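Local coordinates for Lmo0325 protein (Listeria monocytogenes EGD-e, PDB 4RYK), which probably binds DNA as a transcriptional regulator of the Rgg type, with an N-terminal helix-turn-helix and an all-helical C-terminal domain, at residues N218-K231 against V248-E260. Numbering follows the deposited sequence.
Sequences NKINYANLVLEKLK and VANYYQGAIWMKE
Leu227 inserts its side chain as a knob into the hole formed by Ala249, Tyr252, Gln253 and Ile256. Its CG, turned anti to the backbone N, carries both methyls onto the facing helix: CD1 lies by Ala249 O, and CD2 presses on Gln253 CA at 3.6 Å and touches Ile256 CD1. Ile256 fills the matching hole between Ile220, Ala223, Asn224 and Leu227. Its CD1 reaches Ala223 CB at 3.9 Å, whereas CG2 lies against the amide of Asn224. That amide and the carboxylate of Glu260 reach toward each other, their planes 24° apart. Asn224 ND2 donates to Glu260 OE2 (2.9 Å) on the anti side, 30° out of the carboxylate plane. A water bound by Asn224 OD1, Glu260 OE1 and Gln253 NE2 gives both flat groups a second tie and links them to Gln253. Further along, Ala249 CB packs against Leu230 CD2 and the aliphatic part of Lys231, with Lys231 CD 3.7 Å away. The chain of Lys231, bent at chi2, carries NZ to a weak hydrogen bond with Asn250 OD1. The same OD1 bonds His281 NE2 of the second subunit, and Asn250 ND2 bonds the carbonyl O of Glu279 there, so this end adjoins the dimer interface. Tyr252, whose CB lines the hole for Leu227, turns its ring away, and its OH hydrogen-bonds Asp212 OD2 of helix 197-216. Helices 220-235 and 243-259 form an antiparallel hairpin, their segment axes approaching to 9.6 Å with N-to-C directions 157° apart, consistent with the TPR-like helical repeats of an Rgg C-terminal domain.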
ATOM      1  N   ASN A 218      -3.038 -11.603 -30.610  1.00 61.70           N
ATOM      2  CA  ASN A 218      -3.649 -10.807 -31.640  1.00 63.24           C
ATOM      3  C   ASN A 218      -5.154 -10.604 -31.474  1.00 62.81           C
ATOM      4  O   ASN A 218      -5.884 -10.517 -32.467  1.00 65.91           O
ATOM      5  CB  ASN A 218      -3.390 -11.463 -32.996  1.00 69.27           C
ATOM      6  CG  ASN A 218      -3.486 -10.487 -34.120  1.00 71.36           C
ATOM      7  OD1 ASN A 218      -3.058  -9.357 -33.990  1.00 72.10           O
ATOM      8  ND2 ASN A 218      -4.069 -10.908 -35.222  1.00 80.80           N
ATOM      9  N   LYS A 219      -5.616 -10.525 -30.229  1.00 58.39           N
ATOM     10  CA  LYS A 219      -6.999 -10.182 -29.949  1.00 57.61           C
ATOM     11  C   LYS A 219      -7.005  -8.743 -29.542  1.00 56.88           C
ATOM     12  O   LYS A 219      -7.006  -8.427 -28.341  1.00 55.20           O
ATOM     13  CB  LYS A 219      -7.514 -11.048 -28.831  1.00 60.98           C
ATOM     14  CG  LYS A 219      -7.515 -12.531 -29.178  1.00 66.87           C
ATOM     15  CD  LYS A 219      -8.507 -13.266 -28.294  1.00 69.10           C
ATOM     16  CE  LYS A 219      -8.786 -14.667 -28.827  1.00 76.91           C
ATOM     17  NZ  LYS A 219      -7.862 -15.612 -28.149  1.00 77.02           N
ATOM     18  N   ILE A 220      -6.946  -7.869 -30.535  1.00 56.35           N
ATOM     19  CA  ILE A 220      -6.648  -6.449 -30.332  1.00 58.91           C
ATOM     20  C   ILE A 220      -7.818  -5.627 -29.754  1.00 57.25           C
ATOM     21  O   ILE A 220      -7.605  -4.727 -28.903  1.00 52.40           O
ATOM     22  CB  ILE A 220      -6.066  -5.842 -31.623  1.00 59.87           C
ATOM     23  CG1 ILE A 220      -4.779  -6.588 -31.995  1.00 61.78           C
ATOM     24  CG2 ILE A 220      -5.725  -4.365 -31.446  1.00 61.25           C
ATOM     25  CD1 ILE A 220      -3.719  -6.657 -30.898  1.00 63.99           C
ATOM     26  N   ASN A 221      -9.041  -5.965 -30.150  1.00 55.45           N
ATOM     27  CA  ASN A 221     -10.233  -5.378 -29.511  1.00 59.35           C
ATOM     28  C   ASN A 221     -10.207  -5.605 -28.008  1.00 56.94           C
ATOM     29  O   ASN A 221     -10.410  -4.697 -27.241  1.00 54.95           O
ATOM     30  CB  ASN A 221     -11.522  -5.980 -30.055  1.00 60.21           C
ATOM     31  CG  ASN A 221     -11.719  -5.680 -31.521  1.00 69.61           C
ATOM     32  OD1 ASN A 221     -11.092  -4.762 -32.066  1.00 72.30           O
ATOM     33  ND2 ASN A 221     -12.592  -6.447 -32.180  1.00 71.40           N
ATOM     34  N   TYR A 222      -9.980  -6.848 -27.617  1.00 55.28           N
ATOM     35  CA  TYR A 222      -9.947  -7.198 -26.215  1.00 54.45           C
ATOM     36  C   TYR A 222      -8.748  -6.559 -25.502  1.00 49.86           C
ATOM     37  O   TYR A 222      -8.871  -6.132 -24.366  1.00 45.73           O
ATOM     38  CB  TYR A 222      -9.918  -8.714 -26.071  1.00 56.49           C
ATOM     39  CG  TYR A 222     -11.219  -9.436 -26.402  1.00 60.89           C
ATOM     40  CD1 TYR A 222     -12.401  -8.745 -26.684  1.00 63.12           C
ATOM     41  CD2 TYR A 222     -11.266 -10.825 -26.377  1.00 62.40           C
ATOM     42  CE1 TYR A 222     -13.572  -9.431 -26.964  1.00 66.99           C
ATOM     43  CE2 TYR A 222     -12.428 -11.516 -26.648  1.00 63.26           C
ATOM     44  CZ  TYR A 222     -13.582 -10.819 -26.936  1.00 67.45           C
ATOM     45  OH  TYR A 222     -14.752 -11.529 -27.210  1.00 75.44           O
ATOM     46  N   ALA A 223      -7.605  -6.522 -26.176  1.00 45.89           N
ATOM     47  CA  ALA A 223      -6.411  -5.943 -25.605  1.00 46.10           C
ATOM     48  C   ALA A 223      -6.675  -4.487 -25.294  1.00 43.80           C
ATOM     49  O   ALA A 223      -6.307  -4.019 -24.240  1.00 45.32           O
ATOM     50  CB  ALA A 223      -5.225  -6.067 -26.541  1.00 44.68           C
ATOM     51  N   ASN A 224      -7.336  -3.791 -26.195  1.00 44.91           N
ATOM     52  CA  ASN A 224      -7.737  -2.410 -25.960  1.00 45.88           C
ATOM     53  C   ASN A 224      -8.653  -2.300 -24.782  1.00 45.84           C
ATOM     54  O   ASN A 224      -8.503  -1.398 -23.971  1.00 43.73           O
ATOM     55  CB  ASN A 224      -8.401  -1.790 -27.206  1.00 48.92           C
ATOM     56  CG  ASN A 224      -7.371  -1.199 -28.162  1.00 50.26           C
ATOM     57  OD1 ASN A 224      -6.602  -0.343 -27.767  1.00 51.81           O
ATOM     58  ND2 ASN A 224      -7.306  -1.693 -29.387  1.00 47.56           N
ATOM     59  N   LEU A 225      -9.580  -3.231 -24.643  1.00 47.37           N
ATOM     60  CA  LEU A 225     -10.483  -3.142 -23.490  1.00 49.99           C
ATOM     61  C   LEU A 225      -9.744  -3.271 -22.188  1.00 46.90           C
ATOM     62  O   LEU A 225      -9.956  -2.490 -21.243  1.00 45.66           O
ATOM     63  CB  LEU A 225     -11.589  -4.198 -23.566  1.00 51.92           C
ATOM     64  CG  LEU A 225     -12.548  -3.924 -24.727  1.00 58.42           C
ATOM     65  CD1 LEU A 225     -13.525  -5.066 -24.928  1.00 57.98           C
ATOM     66  CD2 LEU A 225     -13.270  -2.587 -24.568  1.00 59.07           C
ATOM     67  N   VAL A 226      -8.880  -4.277 -22.117  1.00 43.09           N
ATOM     68  CA  VAL A 226      -8.158  -4.541 -20.891  1.00 41.42           C
ATOM     69  C   VAL A 226      -7.135  -3.427 -20.580  1.00 43.08           C
ATOM     70  O   VAL A 226      -6.990  -3.024 -19.434  1.00 40.15           O
ATOM     71  CB  VAL A 226      -7.481  -5.911 -20.927  1.00 41.32           C
ATOM     72  CG1 VAL A 226      -6.733  -6.145 -19.637  1.00 41.55           C
ATOM     73  CG2 VAL A 226      -8.519  -7.013 -21.090  1.00 43.16           C
ATOM     74  N   LEU A 227      -6.452  -2.929 -21.609  1.00 43.83           N
ATOM     75  CA  LEU A 227      -5.553  -1.803 -21.437  1.00 42.56           C
ATOM     76  C   LEU A 227      -6.270  -0.610 -20.825  1.00 44.57           C
ATOM     77  O   LEU A 227      -5.728   0.050 -19.921  1.00 40.59           O
ATOM     78  CB  LEU A 227      -4.901  -1.388 -22.766  1.00 43.08           C
ATOM     79  CG  LEU A 227      -4.044  -0.114 -22.742  1.00 43.43           C
ATOM     80  CD1 LEU A 227      -2.877  -0.218 -21.774  1.00 44.13           C
ATOM     81  CD2 LEU A 227      -3.470   0.194 -24.097  1.00 46.20           C
ATOM     82  N   GLU A 228      -7.476  -0.318 -21.296  1.00 44.44           N
ATOM     83  CA  GLU A 228      -8.232   0.818 -20.749  1.00 45.66           C
ATOM     84  C   GLU A 228      -8.442   0.636 -19.228  1.00 44.77           C
ATOM     85  O   GLU A 228      -8.412   1.606 -18.442  1.00 40.24           O
ATOM     86  CB  GLU A 228      -9.528   0.971 -21.544  1.00 55.96           C
ATOM     87  CG  GLU A 228     -10.580   1.925 -21.000  1.00 72.38           C
ATOM     88  CD  GLU A 228     -12.019   1.644 -21.544  1.00 88.89           C
ATOM     89  OE1 GLU A 228     -12.188   1.066 -22.671  1.00 81.96           O
ATOM     90  OE2 GLU A 228     -12.996   2.008 -20.815  1.00 90.46           O
ATOM     91  N   LYS A 229      -8.615  -0.606 -18.789  1.00 40.87           N
ATOM     92  CA  LYS A 229      -8.765  -0.876 -17.364  1.00 41.31           C
ATOM     93  C   LYS A 229      -7.471  -0.700 -16.622  1.00 39.47           C
ATOM     94  O   LYS A 229      -7.468  -0.253 -15.491  1.00 38.26           O
ATOM     95  CB  LYS A 229      -9.210  -2.301 -17.094  1.00 41.96           C
ATOM     96  CG  LYS A 229     -10.599  -2.630 -17.601  1.00 44.40           C
ATOM     97  CD  LYS A 229     -11.703  -1.984 -16.785  1.00 47.56           C
ATOM     98  CE  LYS A 229     -12.841  -1.699 -17.759  1.00 53.28           C
ATOM     99  NZ  LYS A 229     -14.079  -1.503 -17.044  1.00 58.89           N
ATOM    100  N   LEU A 230      -6.381  -1.133 -17.233  1.00 39.45           N
ATOM    101  CA  LEU A 230      -5.065  -0.948 -16.636  1.00 38.83           C
ATOM    102  C   LEU A 230      -4.795   0.576 -16.482  1.00 39.35           C
ATOM    103  O   LEU A 230      -4.315   1.013 -15.454  1.00 36.27           O
ATOM    104  CB  LEU A 230      -4.007  -1.594 -17.503  1.00 38.74           C
ATOM    105  CG  LEU A 230      -2.578  -1.239 -17.108  1.00 38.77           C
ATOM    106  CD1 LEU A 230      -2.288  -1.727 -15.721  1.00 39.71           C
ATOM    107  CD2 LEU A 230      -1.599  -1.882 -18.055  1.00 41.19           C
ATOM    108  N   LYS A 231      -5.106   1.351 -17.509  1.00 39.11           N
ATOM    109  CA  LYS A 231      -4.978   2.811 -17.458  1.00 43.35           C
ATOM    110  C   LYS A 231      -5.807   3.379 -16.318  1.00 41.86           C
ATOM    111  O   LYS A 231      -5.284   4.104 -15.457  1.00 41.23           O
ATOM    112  CB  LYS A 231      -5.439   3.476 -18.739  1.00 47.90           C
ATOM    113  CG  LYS A 231      -4.535   3.273 -19.935  1.00 55.74           C
ATOM    114  CD  LYS A 231      -3.358   4.226 -19.901  1.00 64.13           C
ATOM    115  CE  LYS A 231      -2.514   4.206 -21.182  1.00 68.89           C
ATOM    116  NZ  LYS A 231      -1.517   5.326 -21.135  1.00 65.72           N
ATOM    117  N   VAL A 248       3.903   0.779 -17.392  1.00 33.68           N
ATOM    118  CA  VAL A 248       3.455  -0.469 -18.034  1.00 33.95           C
ATOM    119  C   VAL A 248       2.365  -0.183 -19.044  1.00 34.64           C
ATOM    120  O   VAL A 248       2.448  -0.649 -20.206  1.00 35.93           O
ATOM    121  CB  VAL A 248       2.971  -1.491 -17.019  1.00 33.26           C
ATOM    122  CG1 VAL A 248       2.496  -2.746 -17.744  1.00 35.70           C
ATOM    123  CG2 VAL A 248       4.072  -1.861 -16.030  1.00 35.13           C
ATOM    124  N   ALA A 249       1.361   0.593 -18.622  1.00 34.54           N
ATOM    125  CA  ALA A 249       0.271   1.015 -19.536  1.00 37.22           C
ATOM    126  C   ALA A 249       0.786   1.785 -20.758  1.00 38.42           C
ATOM    127  O   ALA A 249       0.323   1.564 -21.881  1.00 38.75           O
ATOM    128  CB  ALA A 249      -0.752   1.855 -18.797  1.00 36.51           C
ATOM    129  N   ASN A 250       1.769   2.662 -20.553  1.00 38.17           N
ATOM    130  CA  ASN A 250       2.366   3.368 -21.679  1.00 38.36           C
ATOM    131  C   ASN A 250       3.052   2.407 -22.641  1.00 38.26           C
ATOM    132  O   ASN A 250       2.925   2.580 -23.862  1.00 36.86           O
ATOM    133  CB  ASN A 250       3.375   4.445 -21.259  1.00 38.00           C
ATOM    134  CG  ASN A 250       2.714   5.722 -20.720  1.00 41.17           C
ATOM    135  OD1 ASN A 250       1.518   5.955 -20.890  1.00 44.34           O
ATOM    136  ND2 ASN A 250       3.519   6.567 -20.086  1.00 38.93           N
ATOM    137  N   TYR A 251       3.788   1.419 -22.101  1.00 37.87           N
ATOM    138  CA  TYR A 251       4.392   0.396 -22.924  1.00 39.74           C
ATOM    139  C   TYR A 251       3.341  -0.334 -23.805  1.00 41.58           C
ATOM    140  O   TYR A 251       3.472  -0.421 -25.024  1.00 41.82           O
ATOM    141  CB  TYR A 251       5.165  -0.635 -22.089  1.00 40.85           C
ATOM    142  CG  TYR A 251       5.703  -1.699 -23.008  1.00 41.78           C
ATOM    143  CD1 TYR A 251       4.949  -2.819 -23.313  1.00 44.32           C
ATOM    144  CD2 TYR A 251       6.943  -1.545 -23.622  1.00 41.78           C
ATOM    145  CE1 TYR A 251       5.410  -3.776 -24.219  1.00 43.61           C
ATOM    146  CE2 TYR A 251       7.422  -2.470 -24.516  1.00 44.85           C
ATOM    147  CZ  TYR A 251       6.655  -3.590 -24.829  1.00 48.60           C
ATOM    148  OH  TYR A 251       7.164  -4.500 -25.730  1.00 51.17           O
ATOM    149  N   TYR A 252       2.309  -0.875 -23.184  1.00 40.24           N
ATOM    150  CA  TYR A 252       1.295  -1.612 -23.956  1.00 41.51           C
ATOM    151  C   TYR A 252       0.480  -0.758 -24.953  1.00 41.15           C
ATOM    152  O   TYR A 252       0.088  -1.256 -26.009  1.00 41.71           O
ATOM    153  CB  TYR A 252       0.390  -2.449 -23.025  1.00 40.26           C
ATOM    154  CG  TYR A 252       1.130  -3.624 -22.420  1.00 41.05           C
ATOM    155  CD1 TYR A 252       1.648  -4.636 -23.228  1.00 43.95           C
ATOM    156  CD2 TYR A 252       1.305  -3.740 -21.058  1.00 40.34           C
ATOM    157  CE1 TYR A 252       2.328  -5.716 -22.689  1.00 44.28           C
ATOM    158  CE2 TYR A 252       2.000  -4.816 -20.499  1.00 40.46           C
ATOM    159  CZ  TYR A 252       2.526  -5.779 -21.313  1.00 44.61           C
ATOM    160  OH  TYR A 252       3.207  -6.842 -20.776  1.00 47.04           O
ATOM    161  N   GLN A 253       0.275   0.520 -24.661  1.00 41.29           N
ATOM    162  CA  GLN A 253      -0.428   1.429 -25.575  1.00 41.29           C
ATOM    163  C   GLN A 253       0.459   1.574 -26.819  1.00 44.05           C
ATOM    164  O   GLN A 253      -0.023   1.584 -27.972  1.00 43.01           O
ATOM    165  CB  GLN A 253      -0.703   2.779 -24.915  1.00 43.71           C
ATOM    166  CG  GLN A 253      -1.401   3.808 -25.797  1.00 48.63           C
ATOM    167  CD  GLN A 253      -2.735   3.304 -26.350  1.00 52.58           C
ATOM    168  OE1 GLN A 253      -3.758   3.529 -25.738  1.00 60.44           O
ATOM    169  NE2 GLN A 253      -2.714   2.564 -27.469  1.00 53.23           N
ATOM    170  N   GLY A 254       1.770   1.596 -26.578  1.00 43.65           N
ATOM    171  CA  GLY A 254       2.737   1.648 -27.659  1.00 45.68           C
ATOM    172  C   GLY A 254       2.619   0.444 -28.569  1.00 47.39           C
ATOM    173  O   GLY A 254       2.530   0.576 -29.775  1.00 47.77           O
ATOM    174  N   ALA A 255       2.590  -0.734 -27.970  1.00 45.05           N
ATOM    175  CA  ALA A 255       2.518  -1.975 -28.728  1.00 46.94           C
ATOM    176  C   ALA A 255       1.226  -2.038 -29.550  1.00 48.06           C
ATOM    177  O   ALA A 255       1.239  -2.417 -30.714  1.00 49.81           O
ATOM    178  CB  ALA A 255       2.581  -3.157 -27.764  1.00 45.48           C
ATOM    179  N   ILE A 256       0.109  -1.675 -28.928  1.00 47.21           N
ATOM    180  CA  ILE A 256      -1.164  -1.665 -29.610  1.00 49.51           C
ATOM    181  C   ILE A 256      -1.209  -0.664 -30.757  1.00 50.79           C
ATOM    182  O   ILE A 256      -1.756  -0.957 -31.831  1.00 50.49           O
ATOM    183  CB  ILE A 256      -2.306  -1.437 -28.635  1.00 50.42           C
ATOM    184  CG1 ILE A 256      -2.396  -2.653 -27.685  1.00 48.65           C
ATOM    185  CG2 ILE A 256      -3.609  -1.240 -29.402  1.00 52.42           C
ATOM    186  CD1 ILE A 256      -3.483  -2.560 -26.641  1.00 49.25           C
ATOM    187  N   TRP A 257      -0.616   0.491 -30.559  1.00 49.37           N
ATOM    188  CA  TRP A 257      -0.480   1.420 -31.670  1.00 51.93           C
ATOM    189  C   TRP A 257       0.270   0.802 -32.835  1.00 54.18           C
ATOM    190  O   TRP A 257      -0.134   0.980 -34.001  1.00 58.16           O
ATOM    191  CB  TRP A 257       0.194   2.721 -31.241  1.00 50.59           C
ATOM    192  CG  TRP A 257      -0.743   3.656 -30.539  1.00 51.15           C
ATOM    193  CD1 TRP A 257      -2.097   3.699 -30.656  1.00 53.20           C
ATOM    194  CD2 TRP A 257      -0.390   4.694 -29.621  1.00 50.00           C
ATOM    195  NE1 TRP A 257      -2.605   4.697 -29.866  1.00 53.18           N
ATOM    196  CE2 TRP A 257      -1.576   5.335 -29.236  1.00 50.81           C
ATOM    197  CE3 TRP A 257       0.825   5.164 -29.110  1.00 50.48           C
ATOM    198  CZ2 TRP A 257      -1.596   6.404 -28.332  1.00 51.28           C
ATOM    199  CZ3 TRP A 257       0.808   6.241 -28.229  1.00 50.17           C
ATOM    200  CH2 TRP A 257      -0.400   6.846 -27.850  1.00 48.95           C
HETATM  201  N   MSE A 258       1.338   0.063 -32.557  1.00 51.89           N
HETATM  202  CA  MSE A 258       2.084  -0.573 -33.643  1.00 55.22           C
HETATM  203  C   MSE A 258       1.213  -1.528 -34.407  1.00 57.89           C
HETATM  204  O   MSE A 258       1.235  -1.568 -35.610  1.00 64.67           O
HETATM  205  CB  MSE A 258       3.332  -1.281 -33.125  1.00 55.04           C
HETATM  206  CG  MSE A 258       4.301  -0.258 -32.565  1.00 52.76           C
HETATM  207 SE   MSE A 258       6.086  -0.978 -32.228  0.71 50.16          SE
HETATM  208  CE  MSE A 258       5.806  -1.453 -30.358  1.00 49.60           C
ATOM    209  N   LYS A 259       0.425  -2.290 -33.695  1.00 60.05           N
ATOM    210  CA  LYS A 259      -0.515  -3.195 -34.293  1.00 64.68           C
ATOM    211  C   LYS A 259      -1.646  -2.488 -35.005  1.00 65.80           C
ATOM    212  O   LYS A 259      -2.242  -3.065 -35.879  1.00 63.11           O
ATOM    213  CB  LYS A 259      -1.148  -4.068 -33.221  1.00 67.02           C
ATOM    214  CG  LYS A 259      -0.223  -5.111 -32.641  1.00 71.71           C
ATOM    215  CD  LYS A 259       0.032  -6.218 -33.641  1.00 78.33           C
ATOM    216  CE  LYS A 259      -1.172  -7.124 -33.794  1.00 81.87           C
ATOM    217  NZ  LYS A 259      -1.341  -7.448 -35.233  1.00 90.76           N
ATOM    218  N   GLU A 260      -1.989  -1.274 -34.605  1.00 64.04           N
ATOM    219  CA  GLU A 260      -3.056  -0.570 -35.286  1.00 67.02           C
ATOM    220  C   GLU A 260      -2.502   0.258 -36.437  1.00 69.18           C
ATOM    221  O   GLU A 260      -3.115   1.244 -36.814  1.00 72.52           O
ATOM    222  CB  GLU A 260      -3.812   0.323 -34.307  1.00 65.16           C
ATOM    223  CG  GLU A 260      -4.674  -0.464 -33.334  1.00 63.83           C
ATOM    224  CD  GLU A 260      -5.217   0.385 -32.192  1.00 62.96           C
ATOM    225  OE1 GLU A 260      -4.661   1.476 -31.898  1.00 60.45           O
ATOM    226  OE2 GLU A 260      -6.205  -0.053 -31.569  1.00 58.33           O
TER
HETATM  227  O   HOH W   1      -5.154   1.845 -29.116  1.00 59.70           O